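Local coordinates for sulfur oxidation protein soxB (Thermus thermophilus, PDB 2WDC) that probably works as a manganese-dependent hydrolase of the 5'-nucleotidase family in the bacterial oxidation of sulfur compounds, at residues D158-H163 with G182-Y187; L268-A273 with R293-G298; R150-V155 with G178-E183. All coordinates share one frame; numbering follows the deposited sequence. Where two conformers were deposited one is given.

Overall arrangement
Contacts 1 and 3 adjoin, with centres 11 Å apart, and share G182 and E183; contact 2 lies 21 Å from contact 1 and 30 Å from contact 3, centre to centre. Helix 146-155, strand 159-160, helix 170-179 and strand 183-184 follow one another in the chain: contact 3 packs the two helices together at the end of the second, and contact 1 pairs the two strands at one edge of a mixed sheet. Contact 2 comes later, where helix 266-273 meets the edge strand 295-297 of a second mixed sheet. Contact 1 carries the manganese ligand H163, whereas contact 2 contains none of the metal ligands.

Contact 1 of 3, residues D158-H163 with G182-Y187; sequences DHMVSH and GEFLSY. With MN (manganese (II) ion), chain R; TBU (tertiary-butyl alcohol), chain M.
D158-S162 and G182-L185 run side by side in the same direction but splay apart by 47°, joined by E183 N to D158 O (2.9 Å) and L185 N to M160 O (3.2 Å); they belong to a beta-alpha-beta unit whose crossover is helix 170-179 and whose second strand, 183-184, is a weakly bonded sheet edge. E183 O is taken by a side chain: H159 ND1 donates to it at 2.9 Å, with the oxygen in the plane of the imidazole, while the buried M160 N has no partner in the model. The ring's NE2 bonds to H205. Over one imidazole face lies L185 CD1, 3.8 Å from the centroid of the H159 ring, a CH-pi contact displaced toward the rim. Replacing this histidine by an alanine would probably leave E183 O without its side-chain donor, H205 without its partner, and a gap against L185 CD1. F184, its chi1 of -177° holding CG opposite the backbone N, sends its ring across to 160-162, where CD1 meets M160 CG at 3.7 Å and S162 OG, also bonded to S218, lies at the ring edge. Beyond, H163 ND1 binds manganese at 2.5 Å alongside D132, H263 and H286.

Contact 2 of 3, residues L268-A273 with R293-G298; sequences LDAALA and RPWRVG
V297 on the strand and A270 and A273 on the helix form the heart of a contact of methyl groups and backbone carbonyls, with no hydrogen bond between the two segments. The valine can be followed outward from its backbone. Its CB already lies 4.0 Å from A273 CB, so the branch point itself rests against the helix. From there CG1, anti to the backbone N (chi1 -179°), turns to the helix, meeting both A273 CB and A270 O, the latter 3.4 Å from V297 CG1. The second branch, CG2, turns toward the indole of W295: it sits 3.5 Å above the plane of that ring, displaced toward its rim, and also approaches A270 CB at 4.2 Å. The two methyls thus divide the work, one on the helix and one joining helix and indole. W295, two residues earlier on the same side of the strand, brings the six-membered part of its ring to the helix, where CH2 comes within 3.6 Å of A270 CB and CZ3 follows close behind. The small alanine side chains are consistent with the approach of the axes of the short segments 268-273 and 295-297 to 8.9 Å, their N-to-C directions 41° apart. G298 follows with a positive phi of 61°, and a CB there would run into A273 O. Strand 295-297 is the outermost of its mixed sheet and pairs antiparallel with strand 300-304, W295 bonding to I302 through the backbone, while helix 266-273, which lies in the connection from strand 257-262 to the parallel strand 281-284, packs beside this edge hairpin.

Contact 3 of 3, residues R150-V155 with G178-E183; sequences RWQNLV and GLFRGE. With TBU (tertiary-butyl alcohol), chain M.
The side-chain amide of N153 grips the backbone of 179-181 with both ends. Its OD1 accepts from R181 N at 2.9 Å (N-H...O 163°), and its ND2 donates to L179 O, also at 2.9 Å, with that oxygen close to the amide plane. Two bonds to one flat group fix its rotation and hold the chain where helix 170-179 ends, F180 being the first residue to leave helical torsions. R181 then crosses N153 at about a right angle, laying its CG and CD against the amide carbon. A water joins the same pair a second time, donating to N153 O at 2.7 Å and accepting from R181 NE. One turn back along the helix, the guanidinium of R150 has L179 CD1 3.8 Å above one face of its plane, while R150 NE keeps a salt bridge to E146. One residue before N153, Q152 OE1 lies 3.6 Å from F180 CD1, the amide and ring planes only 24° apart; that amide is itself positioned by W134 through OE1 and D129 through NE2. G182 N lies over the centre of a face of the F180 ring, and a CB on G182 would clash with F180 CZ. Helix 146-155 packs on three other helices: W151 and V155 on helix 104-120, R150, W151 and L154 on helix 343-353, and N153 on the end of helix 170-179, from which the chain passes into strand 183-184.

Contact 1 of 3, residues D158-H163 with G182-Y187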
loop_
_atom_site.group_PDB
_atom_site.type_symbol
_atom_site.label_atom_id
_atom_site.label_comp_id
_atom_site.label_asym_id
_atom_site.label_seq_id
_atom_site.Cartn_x
_atom_site.Cartn_y
_atom_site.Cartn_z
ATOM N N ASP A 158 13.963 -4.374 13.481
ATOM C CA ASP A 158 14.351 -3.466 14.569
ATOM C C ASP A 158 13.256 -2.485 14.971
ATOM O O ASP A 158 13.074 -2.211 16.164
ATOM C CB ASP A 158 15.630 -2.701 14.227
ATOM C CG ASP A 158 16.832 -3.607 14.143
ATOM O OD1 ASP A 158 17.167 -4.242 15.165
ATOM O OD2 ASP A 158 17.391 -3.766 13.042
ATOM N N HIS A 159 12.565 -1.917 13.981
ATOM C CA HIS A 159 11.500 -0.948 14.237
ATOM C C HIS A 159 10.402 -1.096 13.198
ATOM O O HIS A 159 10.655 -1.520 12.074
ATOM C CB HIS A 159 12.028 0.490 14.087
ATOM C CG HIS A 159 13.048 0.876 15.109
ATOM N ND1 HIS A 159 12.769 0.917 16.458
ATOM C CD2 HIS A 159 14.328 1.297 14.973
ATOM C CE1 HIS A 159 13.851 1.297 17.116
ATOM N NE2 HIS A 159 14.808 1.545 16.236
ATOM N N MET A 160 9.194 -0.672 13.562
ATOM C CA MET A 160 8.100 -0.583 12.606
ATOM C C MET A 160 7.222 0.578 13.012
ATOM O O MET A 160 7.295 1.061 14.161
ATOM C CB MET A 160 7.273 -1.880 12.533
ATOM C CG MET A 160 6.222 -2.019 13.636
ATOM S SD MET A 160 5.191 -3.523 13.438
ATOM C CE MET A 160 4.112 -3.042 12.063
ATOM N N VAL A 161 6.429 1.055 12.050
ATOM C CA VAL A 161 5.410 2.075 12.296
ATOM C C VAL A 161 4.091 1.446 11.827
ATOM O O VAL A 161 4.057 0.247 11.540
ATOM C CB VAL A 161 5.725 3.448 11.651
ATOM C CG1 VAL A 161 6.966 4.039 12.315
ATOM C CG2 VAL A 161 5.897 3.327 10.153
ATOM N N SER A 162 3.010 2.218 11.758
ATOM C CA SER A 162 1.726 1.580 11.482
ATOM C C SER A 162 0.683 2.341 10.704
ATOM O O SER A 162 0.719 3.566 10.596
ATOM C CB SER A 162 1.082 1.218 12.825
ATOM O OG SER A 162 0.603 2.395 13.487
ATOM N N HIS A 163 -0.306 1.566 10.258
ATOM C CA HIS A 163 -1.545 2.069 9.694
ATOM C C HIS A 163 -2.623 0.991 9.787
ATOM O O HIS A 163 -3.387 0.954 10.756
ATOM C CB HIS A 163 -1.418 2.582 8.264
ATOM C CG HIS A 163 -2.737 2.922 7.634
ATOM N ND1 HIS A 163 -2.876 3.140 6.281
ATOM C CD2 HIS A 163 -3.974 3.068 8.168
ATOM C CE1 HIS A 163 -4.145 3.376 6.002
ATOM N NE2 HIS A 163 -4.832 3.356 7.129
ATOM N N GLY A 182 10.815 -6.200 18.020
ATOM C CA GLY A 182 11.388 -4.925 17.640
ATOM C C GLY A 182 10.795 -3.844 18.520
ATOM O O GLY A 182 10.013 -4.141 19.433
ATOM N N GLU A 183 11.156 -2.593 18.258
ATOM C CA GLU A 183 10.604 -1.467 19.005
ATOM C C GLU A 183 9.676 -0.647 18.110
ATOM O O GLU A 183 10.103 -0.070 17.117
ATOM C CB GLU A 183 11.717 -0.565 19.565
ATOM C CG GLU A 183 11.154 0.623 20.347
ATOM C CD GLU A 183 12.221 1.530 20.933
ATOM O OE1 GLU A 183 13.403 1.420 20.552
ATOM O OE2 GLU A 183 11.860 2.367 21.777
ATOM N N PHE A 184 8.394 -0.628 18.454
ATOM C CA PHE A 184 7.413 0.138 17.707
ATOM C C PHE A 184 7.615 1.621 18.023
ATOM O O PHE A 184 7.792 1.993 19.187
ATOM C CB PHE A 184 6.010 -0.295 18.146
ATOM C CG PHE A 184 4.905 0.373 17.391
ATOM C CD1 PHE A 184 4.397 -0.204 16.238
ATOM C CD2 PHE A 184 4.374 1.573 17.829
ATOM C CE1 PHE A 184 3.366 0.402 15.537
ATOM C CE2 PHE A 184 3.347 2.191 17.128
ATOM C CZ PHE A 184 2.845 1.608 15.985
ATOM N N LEU A 185 7.626 2.461 16.986
ATOM C CA LEU A 185 7.804 3.899 17.168
ATOM C C LEU A 185 6.643 4.667 16.565
ATOM O O LEU A 185 6.126 4.285 15.513
ATOM C CB LEU A 185 9.075 4.366 16.443
ATOM C CG LEU A 185 10.402 3.717 16.834
ATOM C CD1 LEU A 185 11.502 4.207 15.879
ATOM C CD2 LEU A 185 10.760 4.072 18.270
ATOM N N SER A 186 6.296 5.796 17.185
ATOM C CA SER A 186 5.322 6.723 16.608
ATOM C C SER A 186 5.283 7.988 17.450
ATOM O O SER A 186 4.985 7.923 18.632
ATOM C CB SER A 186 3.919 6.107 16.528
ATOM O OG SER A 186 3.778 5.273 15.384
ATOM N N TYR A 187 5.580 9.137 16.852
ATOM C CA TYR A 187 5.529 10.386 17.608
ATOM C C TYR A 187 4.087 10.849 17.768
ATOM O O TYR A 187 3.768 11.625 18.671
ATOM C CB TYR A 187 6.335 11.491 16.886
ATOM C CG TYR A 187 5.541 12.204 15.806
ATOM C CD1 TYR A 187 4.833 13.369 16.088
ATOM C CD2 TYR A 187 5.412 11.656 14.527
ATOM C CE1 TYR A 187 4.048 13.993 15.121
ATOM C CE2 TYR A 187 4.604 12.252 13.566
ATOM C CZ TYR A 187 3.921 13.419 13.862
ATOM O OH TYR A 187 3.113 13.997 12.906
HETATM MN MN MN R . -1.159 2.692 4.559
HETATM O O TBU M . 7.541 -1.708 20.880
HETATM C C TBU M . 7.121 -1.092 22.123
HETATM C C1 TBU M . 7.165 0.439 22.017
HETATM C C2 TBU M . 5.670 -1.497 22.434
HETATM C C3 TBU M . 8.027 -1.553 23.271
HETATM O O HOH W 1 -1.016 1.969 2.328
#

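Contact 2 of 3, residues L268-A273 with R293-G298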
loop_
_atom_site.group_PDB
_atom_site.type_symbol
_atom_site.label_atom_id
_atom_site.label_comp_id
_atom_site.label_asym_id
_atom_site.label_seq_id
_atom_site.Cartn_x
_atom_site.Cartn_y
_atom_site.Cartn_z
ATOM N N LEU A 268 2.783 13.708 1.435
ATOM C CA LEU A 268 2.736 14.413 2.718
ATOM C C LEU A 268 4.154 14.476 3.300
ATOM O O LEU A 268 4.571 15.494 3.866
ATOM C CB LEU A 268 1.764 13.715 3.664
ATOM C CG LEU A 268 1.679 14.232 5.098
ATOM C CD1 LEU A 268 1.532 15.768 5.139
ATOM C CD2 LEU A 268 0.539 13.545 5.841
ATOM N N ASP A 269 4.928 13.408 3.121
ATOM C CA ASP A 269 6.326 13.417 3.567
ATOM C C ASP A 269 7.106 14.541 2.868
ATOM O O ASP A 269 7.915 15.240 3.515
ATOM C CB ASP A 269 6.994 12.066 3.287
ATOM C CG ASP A 269 6.577 10.988 4.282
ATOM O OD1 ASP A 269 6.174 11.326 5.428
ATOM O OD2 ASP A 269 6.670 9.796 3.914
ATOM N N ALA A 270 6.875 14.713 1.564
ATOM C CA ALA A 270 7.571 15.757 0.807
ATOM C C ALA A 270 7.170 17.126 1.342
ATOM O O ALA A 270 8.017 18.006 1.496
ATOM C CB ALA A 270 7.267 15.646 -0.695
ATOM N N ALA A 271 5.892 17.296 1.670
ATOM C CA ALA A 271 5.438 18.578 2.220
ATOM C C ALA A 271 6.114 18.820 3.565
ATOM O O ALA A 271 6.522 19.943 3.861
ATOM C CB ALA A 271 3.924 18.598 2.372
ATOM N N LEU A 272 6.244 17.773 4.376
ATOM C CA LEU A 272 6.909 17.896 5.674
ATOM C C LEU A 272 8.394 18.233 5.543
ATOM O O LEU A 272 8.960 18.940 6.383
ATOM C CB LEU A 272 6.700 16.628 6.519
ATOM C CG LEU A 272 5.262 16.451 7.018
ATOM C CD1 LEU A 272 5.045 15.082 7.638
ATOM C CD2 LEU A 272 4.856 17.565 8.003
ATOM N N ALA A 273 9.036 17.725 4.496
ATOM C CA ALA A 273 10.452 18.004 4.281
ATOM C C ALA A 273 10.687 19.496 4.039
ATOM O O ALA A 273 11.799 19.985 4.205
ATOM C CB ALA A 273 10.988 17.195 3.099
ATOM N N ARG A 293 16.191 6.029 -7.232
ATOM C CA ARG A 293 17.117 7.090 -6.831
ATOM C C ARG A 293 16.311 7.909 -5.822
ATOM O O ARG A 293 15.091 8.081 -5.981
ATOM C CB ARG A 293 17.466 7.971 -8.033
ATOM C CG ARG A 293 18.167 7.228 -9.154
ATOM C CD ARG A 293 18.452 8.157 -10.320
ATOM N NE ARG A 293 19.135 7.474 -11.411
ATOM C CZ ARG A 293 19.322 8.002 -12.617
ATOM N NH1 ARG A 293 18.857 9.214 -12.889
ATOM N NH2 ARG A 293 19.962 7.315 -13.553
ATOM N N PRO A 294 16.963 8.391 -4.754
ATOM C CA PRO A 294 16.226 9.135 -3.731
ATOM C C PRO A 294 15.704 10.461 -4.260
ATOM O O PRO A 294 16.319 11.102 -5.130
ATOM C CB PRO A 294 17.271 9.360 -2.632
ATOM C CG PRO A 294 18.592 9.396 -3.383
ATOM C CD PRO A 294 18.422 8.396 -4.519
ATOM N N TRP A 295 14.571 10.880 -3.722
ATOM C CA TRP A 295 13.945 12.137 -4.121
ATOM C C TRP A 295 14.440 13.229 -3.172
ATOM O O TRP A 295 14.296 13.120 -1.956
ATOM C CB TRP A 295 12.423 11.978 -3.999
ATOM C CG TRP A 295 11.597 13.142 -4.429
ATOM C CD1 TRP A 295 11.976 14.188 -5.227
ATOM C CD2 TRP A 295 10.209 13.338 -4.143
ATOM N NE1 TRP A 295 10.906 15.022 -5.447
ATOM C CE2 TRP A 295 9.805 14.518 -4.802
ATOM C CE3 TRP A 295 9.248 12.598 -3.434
ATOM C CZ2 TRP A 295 8.493 15.010 -4.728
ATOM C CZ3 TRP A 295 7.955 13.074 -3.379
ATOM C CH2 TRP A 295 7.588 14.282 -4.009
ATOM N N ARG A 296 15.059 14.267 -3.720
ATOM C CA ARG A 296 15.550 15.372 -2.905
ATOM C C ARG A 296 14.485 16.451 -2.778
ATOM O O ARG A 296 14.070 17.048 -3.784
ATOM C CB ARG A 296 16.801 15.984 -3.539
ATOM C CG ARG A 296 17.448 17.048 -2.671
ATOM C CD ARG A 296 18.170 16.433 -1.490
ATOM N NE ARG A 296 18.930 17.441 -0.745
ATOM C CZ ARG A 296 19.532 17.219 0.419
ATOM N NH1 ARG A 296 19.472 16.019 0.992
ATOM N NH2 ARG A 296 20.182 18.205 1.022
ATOM N N VAL A 297 14.056 16.706 -1.546
ATOM C CA VAL A 297 13.078 17.748 -1.253
ATOM C C VAL A 297 13.625 18.575 -0.097
ATOM O O VAL A 297 13.945 18.035 0.973
ATOM C CB VAL A 297 11.702 17.165 -0.878
ATOM C CG1 VAL A 297 10.707 18.294 -0.605
ATOM C CG2 VAL A 297 11.175 16.244 -1.976
ATOM N N GLY A 298 13.787 19.876 -0.308
ATOM C CA GLY A 298 14.366 20.693 0.744
ATOM C C GLY A 298 15.762 20.183 1.049
ATOM O O GLY A 298 16.583 20.023 0.146
#

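Contact 3 of 3, residues R150-V155 with G178-E183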
loop_
_atom_site.group_PDB
_atom_site.type_symbol
_atom_site.label_atom_id
_atom_site.label_comp_id
_atom_site.label_asym_id
_atom_site.label_seq_id
_atom_site.Cartn_x
_atom_site.Cartn_y
_atom_site.Cartn_z
ATOM N N ARG A 150 5.164 -13.113 14.188
ATOM C CA ARG A 150 6.145 -14.166 14.422
ATOM C C ARG A 150 7.159 -14.177 13.289
ATOM O O ARG A 150 8.355 -14.378 13.519
ATOM C CB ARG A 150 5.463 -15.531 14.603
ATOM C CG ARG A 150 4.603 -15.580 15.869
ATOM C CD ARG A 150 4.158 -16.987 16.235
ATOM N NE ARG A 150 3.470 -16.986 17.529
ATOM C CZ ARG A 150 4.080 -17.075 18.710
ATOM N NH1 ARG A 150 5.395 -17.214 18.782
ATOM N NH2 ARG A 150 3.366 -17.032 19.827
ATOM N N TRP A 151 6.704 -13.883 12.071
ATOM C CA TRP A 151 7.634 -13.806 10.955
ATOM C C TRP A 151 8.600 -12.630 11.146
ATOM O O TRP A 151 9.808 -12.759 10.932
ATOM C CB TRP A 151 6.909 -13.692 9.610
ATOM C CG TRP A 151 7.863 -13.266 8.546
ATOM C CD1 TRP A 151 8.890 -14.007 8.029
ATOM C CD2 TRP A 151 8.029 -11.939 8.030
ATOM N NE1 TRP A 151 9.644 -13.239 7.174
ATOM C CE2 TRP A 151 9.138 -11.964 7.159
ATOM C CE3 TRP A 151 7.331 -10.735 8.204
ATOM C CZ2 TRP A 151 9.578 -10.824 6.475
ATOM C CZ3 TRP A 151 7.761 -9.608 7.509
ATOM C CH2 TRP A 151 8.869 -9.667 6.646
ATOM N N GLN A 152 8.079 -11.471 11.551
ATOM C CA GLN A 152 8.955 -10.321 11.776
ATOM C C GLN A 152 10.052 -10.698 12.760
ATOM O O GLN A 152 11.216 -10.314 12.603
ATOM C CB GLN A 152 8.162 -9.143 12.344
ATOM C CG GLN A 152 7.292 -8.385 11.331
ATOM C CD GLN A 152 6.466 -7.323 12.027
ATOM O OE1 GLN A 152 5.757 -7.626 12.987
ATOM N NE2 GLN A 152 6.630 -6.059 11.615
ATOM N N ASN A 153 9.672 -11.469 13.775
ATOM C CA ASN A 153 10.617 -11.882 14.804
ATOM C C ASN A 153 11.683 -12.838 14.268
ATOM O O ASN A 153 12.839 -12.800 14.706
ATOM C CB ASN A 153 9.873 -12.501 15.984
ATOM C CG ASN A 153 9.147 -11.462 16.814
ATOM O OD1 ASN A 153 9.410 -10.264 16.693
ATOM N ND2 ASN A 153 8.280 -11.921 17.714
ATOM N N LEU A 154 11.314 -13.669 13.305
ATOM C CA LEU A 154 12.287 -14.583 12.698
ATOM C C LEU A 154 13.322 -13.785 11.911
ATOM O O LEU A 154 14.521 -14.078 11.948
ATOM C CB LEU A 154 11.585 -15.569 11.761
ATOM C CG LEU A 154 10.765 -16.680 12.422
ATOM C CD1 LEU A 154 10.003 -17.503 11.388
ATOM C CD2 LEU A 154 11.671 -17.563 13.263
ATOM N N VAL A 155 12.864 -12.781 11.169
ATOM C CA VAL A 155 13.739 -11.911 10.377
ATOM C C VAL A 155 14.640 -11.086 11.291
ATOM O O VAL A 155 15.847 -10.955 11.082
ATOM C CB VAL A 155 12.884 -10.917 9.543
ATOM C CG1 VAL A 155 13.756 -9.801 8.980
ATOM C CG2 VAL A 155 12.110 -11.631 8.454
ATOM N N GLY A 178 3.185 -6.948 22.356
ATOM C CA GLY A 178 3.868 -7.691 23.408
ATOM C C GLY A 178 4.761 -8.752 22.777
ATOM O O GLY A 178 5.859 -9.061 23.266
ATOM N N LEU A 179 4.272 -9.340 21.693
ATOM C CA LEU A 179 4.985 -10.405 20.996
ATOM C C LEU A 179 6.106 -9.876 20.096
ATOM O O LEU A 179 7.167 -10.488 19.995
ATOM C CB LEU A 179 3.988 -11.238 20.187
ATOM C CG LEU A 179 4.533 -12.375 19.323
ATOM C CD1 LEU A 179 5.207 -13.440 20.204
ATOM C CD2 LEU A 179 3.379 -12.969 18.523
ATOM N N PHE A 180 5.866 -8.729 19.455
ATOM C CA PHE A 180 6.851 -8.095 18.568
ATOM C C PHE A 180 8.144 -7.787 19.334
ATOM O O PHE A 180 8.125 -7.061 20.328
ATOM C CB PHE A 180 6.221 -6.811 17.998
ATOM C CG PHE A 180 7.095 -6.058 17.026
ATOM C CD1 PHE A 180 7.587 -6.669 15.893
ATOM C CD2 PHE A 180 7.372 -4.710 17.233
ATOM C CE1 PHE A 180 8.385 -5.963 14.996
ATOM C CE2 PHE A 180 8.154 -3.994 16.330
ATOM C CZ PHE A 180 8.671 -4.627 15.218
ATOM N N ARG A 181 9.267 -8.315 18.839
ATOM C CA ARG A 181 10.572 -8.143 19.478
ATOM C C ARG A 181 11.273 -6.845 19.089
ATOM O O ARG A 181 12.221 -6.423 19.754
ATOM C CB ARG A 181 11.464 -9.363 19.224
ATOM C CG ARG A 181 10.946 -10.621 19.939
ATOM C CD ARG A 181 11.695 -11.880 19.506
ATOM N NE ARG A 181 13.135 -11.734 19.676
ATOM C CZ ARG A 181 13.767 -11.885 20.836
ATOM N NH1 ARG A 181 13.083 -12.205 21.927
ATOM N NH2 ARG A 181 15.081 -11.723 20.906
ATOM N N GLY A 182 10.815 -6.200 18.020
ATOM C CA GLY A 182 11.388 -4.925 17.640
ATOM C C GLY A 182 10.795 -3.844 18.520
ATOM O O GLY A 182 10.013 -4.141 19.433
ATOM N N GLU A 183 11.156 -2.593 18.258
ATOM C CA GLU A 183 10.604 -1.467 19.005
ATOM C C GLU A 183 9.676 -0.647 18.110
ATOM O O GLU A 183 10.103 -0.070 17.117
ATOM C CB GLU A 183 11.717 -0.565 19.565
ATOM C CG GLU A 183 11.154 0.623 20.347
ATOM C CD GLU A 183 12.221 1.530 20.933
ATOM O OE1 GLU A 183 13.403 1.420 20.552
ATOM O OE2 GLU A 183 11.860 2.367 21.777
HETATM O O TBU M . 7.541 -1.708 20.880
HETATM C C TBU M . 7.121 -1.092 22.123
HETATM C C1 TBU M . 7.165 0.439 22.017
HETATM C C2 TBU M . 5.670 -1.497 22.434
HETATM C C3 TBU M . 8.027 -1.553 23.271
HETATM O O HOH W 2 13.764 -11.225 16.628
#